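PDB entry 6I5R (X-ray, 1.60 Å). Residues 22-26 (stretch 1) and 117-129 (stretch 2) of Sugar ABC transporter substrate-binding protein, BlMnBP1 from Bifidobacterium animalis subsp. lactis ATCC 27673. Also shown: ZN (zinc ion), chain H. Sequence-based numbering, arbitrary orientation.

Stretch 1 (22-26) ITYPE
Stretch 2 117-129: PYGETSEMEKVIK

One well-aligned backbone hydrogen bond can accompany apolar packing centred on an aromatic ring; residues 22-26 and 117-129 of this sugar-binding protein are a compact example. The first segment runs extended through I22 (phi/psi -126/128) and T23 (-92/162), then tightens into a 3-10 segment at Y24 (-56/-46), P25 (-62/-22) and E26 (-81/-9). E26 N donates to T23 O at 3.0 Å, and the E26 side chain (chi1 m, chi2 t) returns the favour: its OE1 accepts from T23 N at 2.8 Å, nearly linearly, and weakly from T23 OG1 at 3.1 Å, with T23 in the p rotamer.

In the second segment, Y118 (-72/-24) leads into G119 at 150/166, angles at which a CB would be jammed against Y118 O, which by itself calls for glycine; M124 SD would also crowd it. E120 (-52/138) occupies the N-cap position, and a helix begins at T121; E120 O accepts from M124 N at 2.9 Å. The chain later turns through V127 (-133/-13) to I128 (-138/156), with V127 N and I128 N both donating to M124 O, at 2.8 and 2.9 Å.

The segments meet in opposing order, with T23 CA 5.2 Å from G119 CA and Y24 CA 5.3 Å from Y118 CA; P25 CA then lies 6.9 Å from V127 CA. Y24 N donates to Y118 O at 2.9 Å and 177°, the one direct hydrogen bond between them.

Y24 (chi1 t, chi2 -79°) points its CA-to-CB bond toward the second segment and contributes the largest covered area of the 355 Å² buried in total. M124, m at all three chi angles, brings its CE over one face of the ring, 3.6 Å from Y24 CD1, a CH-pi contact, CE 4.0 Å from the Y24 ring centroid, in which the slightly positive methyl hydrogens of an S-bound carbon meet the electron-rich face. V127 (chi1 m) lies at the ring edge, its CG2 3.9 Å from Y24 CE1, while I128 (chi1 p, chi2 t) places CG2 3.8 Å from Y24 OH. The Y118 ring (chi1 m, chi2 -81°) approaches obliquely, planes at 86°, with its CD1 3.9 Å from Y24 CD2. P25, with C-gamma exo pucker, extends the apolar surface: its CD is 3.8 Å from M124 SD and its CG 4.1 Å from V127 CG2.

Water completes the polar end of this largely apolar site, accepting from Y24 OH at 2.7 Å and donating to V127 O at 2.8 Å. Within the second segment, K126 NZ forms a salt bridge with E123 OE2 at 2.9 Å, and E120 binds zinc through OE1 (2.1 Å to ZN) and OE2 (2.3 Å to ZN).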

ATOM      1  N   ILE A  22     -29.248  -4.720  -3.721  1.00 24.55           N
ATOM      2  CA  ILE A  22     -28.669  -3.865  -4.758  1.00 20.65           C
ATOM      3  C   ILE A  22     -27.167  -4.136  -4.831  1.00 20.68           C
ATOM      4  O   ILE A  22     -26.465  -4.069  -3.811  1.00 21.64           O
ATOM      5  CB  ILE A  22     -28.922  -2.379  -4.456  1.00 22.89           C
ATOM      6  CG1 ILE A  22     -30.381  -2.123  -4.102  1.00 26.29           C
ATOM      7  CG2 ILE A  22     -28.513  -1.501  -5.629  1.00 26.43           C
ATOM      8  CD1 ILE A  22     -30.604  -0.759  -3.425  1.00 25.56           C
ATOM      9  N   THR A  23     -26.673  -4.420  -6.029  1.00 19.80           N
ATOM     10  CA  THR A  23     -25.233  -4.534  -6.194  1.00 17.52           C
ATOM     11  C   THR A  23     -24.672  -3.186  -6.597  1.00 16.39           C
ATOM     12  O   THR A  23     -25.384  -2.300  -7.066  1.00 21.92           O
ATOM     13  CB  THR A  23     -24.833  -5.601  -7.224  1.00 24.84           C
ATOM     14  OG1 THR A  23     -25.379  -5.298  -8.508  1.00 18.38           O
ATOM     15  CG2 THR A  23     -25.289  -6.990  -6.750  1.00 23.53           C
ATOM     16  N   TYR A  24     -23.363  -3.045  -6.421  1.00 16.39           N
ATOM     17  CA  TYR A  24     -22.702  -1.779  -6.733  1.00 20.20           C
ATOM     18  C   TYR A  24     -22.926  -1.301  -8.165  1.00 17.16           C
ATOM     19  O   TYR A  24     -23.200  -0.102  -8.354  1.00 19.91           O
ATOM     20  CB  TYR A  24     -21.212  -1.952  -6.415  1.00 21.86           C
ATOM     21  CG  TYR A  24     -20.300  -0.824  -6.818  1.00 16.39           C
ATOM     22  CD1 TYR A  24     -19.877  -0.675  -8.131  1.00 18.32           C
ATOM     23  CD2 TYR A  24     -19.803   0.043  -5.863  1.00 17.89           C
ATOM     24  CE1 TYR A  24     -19.022   0.341  -8.484  1.00 19.13           C
ATOM     25  CE2 TYR A  24     -18.940   1.056  -6.207  1.00 21.38           C
ATOM     26  CZ  TYR A  24     -18.560   1.216  -7.512  1.00 19.53           C
ATOM     27  OH  TYR A  24     -17.702   2.248  -7.840  1.00 16.39           O
ATOM     28  N   PRO A  25     -22.811  -2.131  -9.200  1.00 18.59           N
ATOM     29  CA  PRO A  25     -23.053  -1.621 -10.566  1.00 20.46           C
ATOM     30  C   PRO A  25     -24.478  -1.098 -10.775  1.00 24.71           C
ATOM     31  O   PRO A  25     -24.707  -0.305 -11.706  1.00 24.25           O
ATOM     32  CB  PRO A  25     -22.749  -2.836 -11.466  1.00 20.83           C
ATOM     33  CG  PRO A  25     -21.863  -3.750 -10.604  1.00 20.45           C
ATOM     34  CD  PRO A  25     -22.384  -3.548  -9.192  1.00 18.62           C
ATOM     35  N   GLU A  26     -25.433  -1.537  -9.942  1.00 18.74           N
ATOM     36  CA  GLU A  26     -26.854  -1.212 -10.058  1.00 25.45           C
ATOM     37  C   GLU A  26     -27.190   0.149  -9.468  1.00 21.37           C
ATOM     38  O   GLU A  26     -28.307   0.646  -9.674  1.00 26.02           O
ATOM     39  CB  GLU A  26     -27.671  -2.316  -9.386  1.00 23.56           C
ATOM     40  CG  GLU A  26     -27.712  -3.663 -10.154  1.00 26.01           C
ATOM     41  CD  GLU A  26     -28.492  -4.763  -9.435  1.00 27.42           C
ATOM     42  OE1 GLU A  26     -28.387  -4.857  -8.188  1.00 38.29           O
ATOM     43  OE2 GLU A  26     -29.225  -5.548 -10.109  1.00 29.47           O
ATOM     44  N   PRO A 117     -20.743  -8.005   0.309  1.00 19.50           N
ATOM     45  CA  PRO A 117     -20.255  -8.148  -1.072  1.00 18.88           C
ATOM     46  C   PRO A 117     -20.831  -7.038  -1.938  1.00 24.51           C
ATOM     47  O   PRO A 117     -22.026  -6.748  -1.882  1.00 16.39           O
ATOM     48  CB  PRO A 117     -20.759  -9.541  -1.495  1.00 21.69           C
ATOM     49  CG  PRO A 117     -21.935  -9.816  -0.600  1.00 19.12           C
ATOM     50  CD  PRO A 117     -21.714  -9.052   0.686  1.00 19.06           C
ATOM     51  N   TYR A 118     -19.951  -6.370  -2.689  1.00 16.39           N
ATOM     52  CA  TYR A 118     -20.378  -5.358  -3.641  1.00 16.39           C
ATOM     53  C   TYR A 118     -21.061  -5.977  -4.850  1.00 16.74           C
ATOM     54  O   TYR A 118     -21.830  -5.289  -5.518  1.00 16.39           O
ATOM     55  CB  TYR A 118     -19.184  -4.530  -4.143  1.00 21.54           C
ATOM     56  CG  TYR A 118     -18.626  -3.590  -3.105  1.00 16.39           C
ATOM     57  CD1 TYR A 118     -19.223  -2.362  -2.848  1.00 17.63           C
ATOM     58  CD2 TYR A 118     -17.486  -3.923  -2.392  1.00 16.39           C
ATOM     59  CE1 TYR A 118     -18.705  -1.502  -1.889  1.00 17.92           C
ATOM     60  CE2 TYR A 118     -16.998  -3.106  -1.422  1.00 18.92           C
ATOM     61  CZ  TYR A 118     -17.581  -1.893  -1.176  1.00 16.60           C
ATOM     62  OH  TYR A 118     -17.034  -1.093  -0.201  1.00 16.53           O
ATOM     63  N   GLY A 119     -20.779  -7.234  -5.150  1.00 16.39           N
ATOM     64  CA  GLY A 119     -21.256  -7.860  -6.372  1.00 19.21           C
ATOM     65  C   GLY A 119     -20.295  -8.935  -6.842  1.00 21.11           C
ATOM     66  O   GLY A 119     -19.178  -9.048  -6.364  1.00 16.39           O
ATOM     67  N   GLU A 120     -20.774  -9.758  -7.778  1.00 20.37           N
ATOM     68  CA  GLU A 120     -19.913 -10.757  -8.395  1.00 19.11           C
ATOM     69  C   GLU A 120     -18.662 -10.067  -8.905  1.00 16.67           C
ATOM     70  O   GLU A 120     -18.743  -9.015  -9.538  1.00 21.08           O
ATOM     71  CB  GLU A 120     -20.587 -11.442  -9.588  1.00 21.60           C
ATOM     72  CG  GLU A 120     -21.344 -12.740  -9.324  1.00 22.04           C
ATOM     73  CD  GLU A 120     -21.782 -13.394 -10.636  1.00 22.69           C
ATOM     74  OE1 GLU A 120     -20.956 -13.673 -11.507  1.00 21.05           O
ATOM     75  OE2 GLU A 120     -22.974 -13.613 -10.840  1.00 32.55           O
ATOM     76  N   THR A 121     -17.502 -10.691  -8.698  1.00 18.13           N
ATOM     77  CA  THR A 121     -16.263 -10.079  -9.170  1.00 20.72           C
ATOM     78  C   THR A 121     -16.275  -9.898 -10.690  1.00 21.34           C
ATOM     79  O   THR A 121     -15.827  -8.868 -11.215  1.00 16.65           O
ATOM     80  CB  THR A 121     -15.065 -10.917  -8.735  1.00 18.98           C
ATOM     81  OG1 THR A 121     -15.091 -11.091  -7.315  1.00 16.40           O
ATOM     82  CG2 THR A 121     -13.766 -10.240  -9.127  1.00 21.82           C
ATOM     83  N   SER A 122     -16.839 -10.862 -11.410  1.00 17.07           N
ATOM     84  CA  SER A 122     -16.862 -10.728 -12.857  1.00 20.50           C
ATOM     85  C   SER A 122     -17.683  -9.526 -13.298  1.00 20.73           C
ATOM     86  O   SER A 122     -17.389  -8.937 -14.348  1.00 18.88           O
ATOM     87  CB  SER A 122     -17.407 -11.995 -13.496  1.00 20.80           C
ATOM     88  OG  SER A 122     -18.726 -12.246 -13.087  1.00 27.07           O
ATOM     89  N   GLU A 123     -18.751  -9.180 -12.545  1.00 18.43           N
ATOM     90  CA  GLU A 123     -19.519  -7.968 -12.831  1.00 21.72           C
ATOM     91  C   GLU A 123     -18.775  -6.720 -12.374  1.00 20.25           C
ATOM     92  O   GLU A 123     -18.851  -5.674 -13.029  1.00 22.00           O
ATOM     93  CB  GLU A 123     -20.917  -8.031 -12.179  1.00 23.03           C
ATOM     94  CG  GLU A 123     -21.933  -8.897 -12.956  1.00 21.15           C
ATOM     95  CD  GLU A 123     -22.103  -8.442 -14.409  1.00 25.78           C
ATOM     96  OE1 GLU A 123     -22.574  -7.306 -14.641  1.00 30.53           O
ATOM     97  OE2 GLU A 123     -21.718  -9.216 -15.317  1.00 31.00           O
ATOM     98  N   MET A 124     -18.065  -6.797 -11.240  1.00 21.19           N
ATOM     99  CA  MET A 124     -17.362  -5.627 -10.735  1.00 16.81           C
ATOM    100  C   MET A 124     -16.225  -5.225 -11.669  1.00 20.02           C
ATOM    101  O   MET A 124     -15.967  -4.034 -11.867  1.00 20.15           O
ATOM    102  CB  MET A 124     -16.847  -5.896  -9.323  1.00 18.66           C
ATOM    103  CG  MET A 124     -17.951  -6.077  -8.278  1.00 17.99           C
ATOM    104  SD  MET A 124     -18.913  -4.554  -8.088  1.00 16.43           S
ATOM    105  CE  MET A 124     -17.668  -3.433  -7.409  1.00 18.30           C
ATOM    106  N   GLU A 125     -15.552  -6.199 -12.272  1.00 16.39           N
ATOM    107  CA  GLU A 125     -14.430  -5.840 -13.134  1.00 22.11           C
ATOM    108  C   GLU A 125     -14.881  -5.024 -14.337  1.00 21.27           C
ATOM    109  O   GLU A 125     -14.034  -4.469 -15.042  1.00 17.57           O
ATOM    110  CB  GLU A 125     -13.673  -7.103 -13.565  1.00 16.39           C
ATOM    111  CG  GLU A 125     -14.315  -7.909 -14.649  1.00 24.05           C
ATOM    112  CD  GLU A 125     -13.496  -9.143 -15.030  1.00 25.79           C
ATOM    113  OE1 GLU A 125     -13.806  -9.771 -16.082  1.00 33.20           O
ATOM    114  OE2 GLU A 125     -12.571  -9.482 -14.259  1.00 29.96           O
ATOM    115  N   LYS A 126     -16.185  -4.955 -14.599  1.00 17.19           N
ATOM    116  CA  LYS A 126     -16.696  -4.086 -15.649  1.00 21.46           C
ATOM    117  C   LYS A 126     -16.741  -2.619 -15.226  1.00 24.09           C
ATOM    118  O   LYS A 126     -16.855  -1.744 -16.088  1.00 22.10           O
ATOM    119  CB  LYS A 126     -18.102  -4.526 -16.069  1.00 23.35           C
ATOM    120  CG  LYS A 126     -18.195  -5.988 -16.498  1.00 23.42           C
ATOM    121  CD  LYS A 126     -19.592  -6.407 -17.040  1.00 25.74           C
ATOM    122  CE  LYS A 126     -19.582  -7.900 -17.374  1.00 25.12           C
ATOM    123  NZ  LYS A 126     -20.832  -8.466 -17.929  1.00 28.99           N
ATOM    124  N   VAL A 127     -16.633  -2.313 -13.937  1.00 23.55           N
ATOM    125  CA  VAL A 127     -16.870  -0.952 -13.484  1.00 20.94           C
ATOM    126  C   VAL A 127     -15.785  -0.452 -12.545  1.00 19.12           C
ATOM    127  O   VAL A 127     -15.696   0.750 -12.275  1.00 21.36           O
ATOM    128  CB  VAL A 127     -18.257  -0.847 -12.815  1.00 24.87           C
ATOM    129  CG1 VAL A 127     -19.330  -1.123 -13.849  1.00 23.87           C
ATOM    130  CG2 VAL A 127     -18.369  -1.801 -11.658  1.00 17.41           C
ATOM    131  N   ILE A 128     -14.932  -1.349 -12.054  1.00 16.39           N
ATOM    132  CA  ILE A 128     -13.758  -0.918 -11.310  1.00 17.10           C
ATOM    133  C   ILE A 128     -12.539  -1.729 -11.718  1.00 19.15           C
ATOM    134  O   ILE A 128     -12.641  -2.870 -12.176  1.00 21.05           O
ATOM    135  CB  ILE A 128     -13.943  -1.026  -9.779  1.00 19.97           C
ATOM    136  CG1 ILE A 128     -14.110  -2.481  -9.371  1.00 16.39           C
ATOM    137  CG2 ILE A 128     -15.138  -0.191  -9.300  1.00 18.37           C
ATOM    138  CD1 ILE A 128     -14.200  -2.645  -7.851  1.00 16.39           C
ATOM    139  N   LYS A 129     -11.374  -1.121 -11.496  1.00 20.61           N
ATOM    140  CA  LYS A 129     -10.089  -1.796 -11.526  1.00 18.25           C
ATOM    141  C   LYS A 129      -9.853  -2.583 -10.233  1.00 16.39           C
ATOM    142  O   LYS A 129     -10.422  -2.290  -9.175  1.00 21.35           O
ATOM    143  CB  LYS A 129      -8.966  -0.777 -11.710  1.00 17.59           C
ATOM    144  CG  LYS A 129      -9.129   0.074 -12.940  1.00 22.26           C
ATOM    145  CD  LYS A 129      -8.065   1.155 -13.066  1.00 19.05           C
ATOM    146  CE  LYS A 129      -8.530   2.202 -14.071  1.00 22.06           C
ATOM    147  NZ  LYS A 129      -7.631   3.383 -14.202  1.00 26.65           N
TER
HETATM  148 ZN    ZN H 508     -22.314 -14.611 -12.787  0.77 23.75          ZN
HETATM  149  O   HOH W   1     -16.986   2.419 -10.398  1.00 19.71           O
HETATM  150  O   HOH W   2     -23.009 -12.840 -13.673  1.00 31.05           O
HETATM  151  O   HOH W   3     -23.976 -14.543 -12.714  1.00 32.28           O